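Local coordinates for metallo-beta-lactamase family protein (Thermus thermophilus, PDB 2ZO4), which is a metallo-beta-lactamase superfamily protein that binds two zinc ions and probably acts as a hydrolase, its natural substrate not being established, at residues H70-H75 against G170-H175. Residues are numbered along the deposited sequence; the frame is centred on the assembly and turned at random.
With ZN (zinc ion), chain B; ZN (zinc ion), chain C.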
loop_
_atom_site.group_PDB
_atom_site.type_symbol
_atom_site.label_atom_id
_atom_site.label_comp_id
_atom_site.label_asym_id
_atom_site.label_seq_id
_atom_site.Cartn_x
_atom_site.Cartn_y
_atom_site.Cartn_z
ATOM N N HIS A 70 -2.675 1.308 4.799
ATOM C CA HIS A 70 -1.214 1.320 4.913
ATOM C C HIS A 70 -0.615 2.736 4.971
ATOM O O HIS A 70 -1.339 3.734 4.899
ATOM C CB HIS A 70 -0.561 0.479 3.803
ATOM C CG HIS A 70 -0.876 0.937 2.408
ATOM N ND1 HIS A 70 -2.165 1.074 1.936
ATOM C CD2 HIS A 70 -0.062 1.244 1.371
ATOM C CE1 HIS A 70 -2.131 1.462 0.674
ATOM N NE2 HIS A 70 -0.868 1.571 0.306
ATOM N N HIS A 71 0.712 2.791 5.090
ATOM C CA HIS A 71 1.460 4.020 5.366
ATOM C C HIS A 71 1.847 4.847 4.137
ATOM O O HIS A 71 2.439 5.923 4.289
ATOM C CB HIS A 71 2.756 3.678 6.107
ATOM C CG HIS A 71 3.802 3.074 5.222
ATOM N ND1 HIS A 71 3.808 1.739 4.884
ATOM C CD2 HIS A 71 4.864 3.626 4.587
ATOM C CE1 HIS A 71 4.834 1.490 4.090
ATOM N NE2 HIS A 71 5.491 2.619 3.896
ATOM N N HIS A 72 1.571 4.346 2.934
ATOM C CA HIS A 72 1.964 5.073 1.727
ATOM C C HIS A 72 1.274 6.441 1.698
ATOM O O HIS A 72 0.138 6.570 2.170
ATOM C CB HIS A 72 1.689 4.261 0.452
ATOM C CG HIS A 72 2.543 3.033 0.319
ATOM N ND1 HIS A 72 2.271 2.034 -0.592
ATOM C CD2 HIS A 72 3.651 2.635 0.990
ATOM C CE1 HIS A 72 3.180 1.082 -0.483
ATOM N NE2 HIS A 72 4.029 1.421 0.470
ATOM N N PRO A 73 1.964 7.468 1.163
ATOM C CA PRO A 73 1.514 8.858 1.298
ATOM C C PRO A 73 0.100 9.121 0.768
ATOM O O PRO A 73 -0.632 9.913 1.353
ATOM C CB PRO A 73 2.551 9.650 0.486
ATOM C CG PRO A 73 3.213 8.641 -0.400
ATOM C CD PRO A 73 3.207 7.370 0.376
ATOM N N ASP A 74 -0.274 8.449 -0.319
ATOM C CA ASP A 74 -1.604 8.594 -0.924
ATOM C C ASP A 74 -2.768 8.054 -0.074
ATOM O O ASP A 74 -3.932 8.299 -0.389
ATOM C CB ASP A 74 -1.627 7.987 -2.338
ATOM C CG ASP A 74 -1.125 6.546 -2.383
ATOM O OD1 ASP A 74 -0.152 6.205 -1.669
ATOM O OD2 ASP A 74 -1.704 5.752 -3.156
ATOM N N HIS A 75 -2.453 7.329 0.995
ATOM C CA HIS A 75 -3.469 6.760 1.888
ATOM C C HIS A 75 -3.355 7.342 3.301
ATOM O O HIS A 75 -4.347 7.487 4.012
ATOM C CB HIS A 75 -3.329 5.231 1.935
ATOM C CG HIS A 75 -3.475 4.568 0.598
ATOM N ND1 HIS A 75 -4.636 3.942 0.196
ATOM C CD2 HIS A 75 -2.606 4.438 -0.431
ATOM C CE1 HIS A 75 -4.479 3.458 -1.022
ATOM N NE2 HIS A 75 -3.255 3.745 -1.426
ATOM N N GLY A 170 2.990 -7.328 2.146
ATOM C CA GLY A 170 3.533 -7.468 0.799
ATOM C C GLY A 170 3.699 -6.120 0.134
ATOM O O GLY A 170 4.819 -5.634 -0.034
ATOM N N HIS A 171 2.578 -5.512 -0.244
ATOM C CA HIS A 171 2.576 -4.149 -0.756
ATOM C C HIS A 171 3.102 -3.169 0.299
ATOM O O HIS A 171 3.831 -2.233 -0.018
ATOM C CB HIS A 171 1.173 -3.753 -1.206
ATOM C CG HIS A 171 1.084 -2.355 -1.729
ATOM N ND1 HIS A 171 1.552 -1.997 -2.974
ATOM C CD2 HIS A 171 0.602 -1.222 -1.169
ATOM C CE1 HIS A 171 1.349 -0.707 -3.166
ATOM N NE2 HIS A 171 0.773 -0.213 -2.087
ATOM N N ALA A 172 2.709 -3.392 1.550
ATOM C CA ALA A 172 3.302 -2.721 2.705
ATOM C C ALA A 172 3.302 -3.711 3.855
ATOM O O ALA A 172 2.487 -4.637 3.882
ATOM C CB ALA A 172 2.527 -1.456 3.069
ATOM N N ASP A 173 4.212 -3.521 4.804
ATOM C CA ASP A 173 4.426 -4.498 5.880
ATOM C C ASP A 173 3.189 -4.711 6.758
ATOM O O ASP A 173 2.810 -5.849 7.033
ATOM C CB ASP A 173 5.642 -4.094 6.715
ATOM C CG ASP A 173 6.893 -3.925 5.863
ATOM O OD1 ASP A 173 7.364 -4.933 5.298
ATOM O OD2 ASP A 173 7.398 -2.784 5.746
ATOM N N GLY A 174 2.567 -3.614 7.181
ATOM C CA GLY A 174 1.334 -3.672 7.967
ATOM C C GLY A 174 0.134 -3.262 7.136
ATOM O O GLY A 174 -0.750 -2.542 7.608
ATOM N N HIS A 175 0.101 -3.709 5.887
ATOM C CA HIS A 175 -1.051 -3.441 5.051
ATOM C C HIS A 175 -2.246 -4.224 5.583
ATOM O O HIS A 175 -2.145 -5.421 5.886
ATOM C CB HIS A 175 -0.785 -3.774 3.586
ATOM C CG HIS A 175 -1.907 -3.385 2.677
ATOM N ND1 HIS A 175 -3.027 -4.167 2.501
ATOM C CD2 HIS A 175 -2.092 -2.282 1.913
ATOM C CE1 HIS A 175 -3.853 -3.566 1.662
ATOM N NE2 HIS A 175 -3.309 -2.420 1.292
HETATM ZN ZN ZN B . 0.294 1.757 -1.594
HETATM ZN ZN ZN C . -2.102 3.466 -3.106
HETATM O O HOH W 1 6.049 -0.211 1.519
HETATM O O HOH W 2 -0.183 3.425 -2.609
#
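His70, His72 and His171 converge on one zinc ion, which joins the two segments where no direct hydrogen bond does. His70 NE2 and His72 ND1 each bind it at 2.2 Å, and His171 NE2 joins them from 170-175 at 2.1 Å. His72 thus uses the ring nitrogen nearer its backbone, whereas the other two use the far one. The His72 ring turns its edge toward the face of His171, offset, with planes at 70°. His171 reaches in because its CG is anti to the backbone N (chi1 179°); its other ring nitrogen, ND1, hydrogen-bonds Asn199 O. Water 2 lies 2.0 Å from this zinc ion and equally far from the second, which Asp74 OD2 and His75 NE2 bind. Residues 70-75 are the HxHxDH motif of the superfamily; Asp190, which bridges the metals, and His233 complete the dinuclear centre. Behind the ligands, His175 CD2 sits over one face of the His70 ring, 3.4 Å from His70 ND1, and Ala172 CB packs 3.7 Å from His70 CB. Water 1 accepts a hydrogen bond from His72 NE2 and donates only a weak one to His171 O. In the second shell, Glu95 links the segments, taking His71 ND1 on OE2 and Gly174 N on OE1, while Asp37 OD2 bonds His75 ND1. A type I turn from Ala172 to His175 shapes 170-175. Segment 70-75 follows strand 65-68 and, with His72 as N-cap, enters helix 73-76; 170-175 connects strands 161-167 and 176-180, so the zinc centre joins loops of the two central sheets.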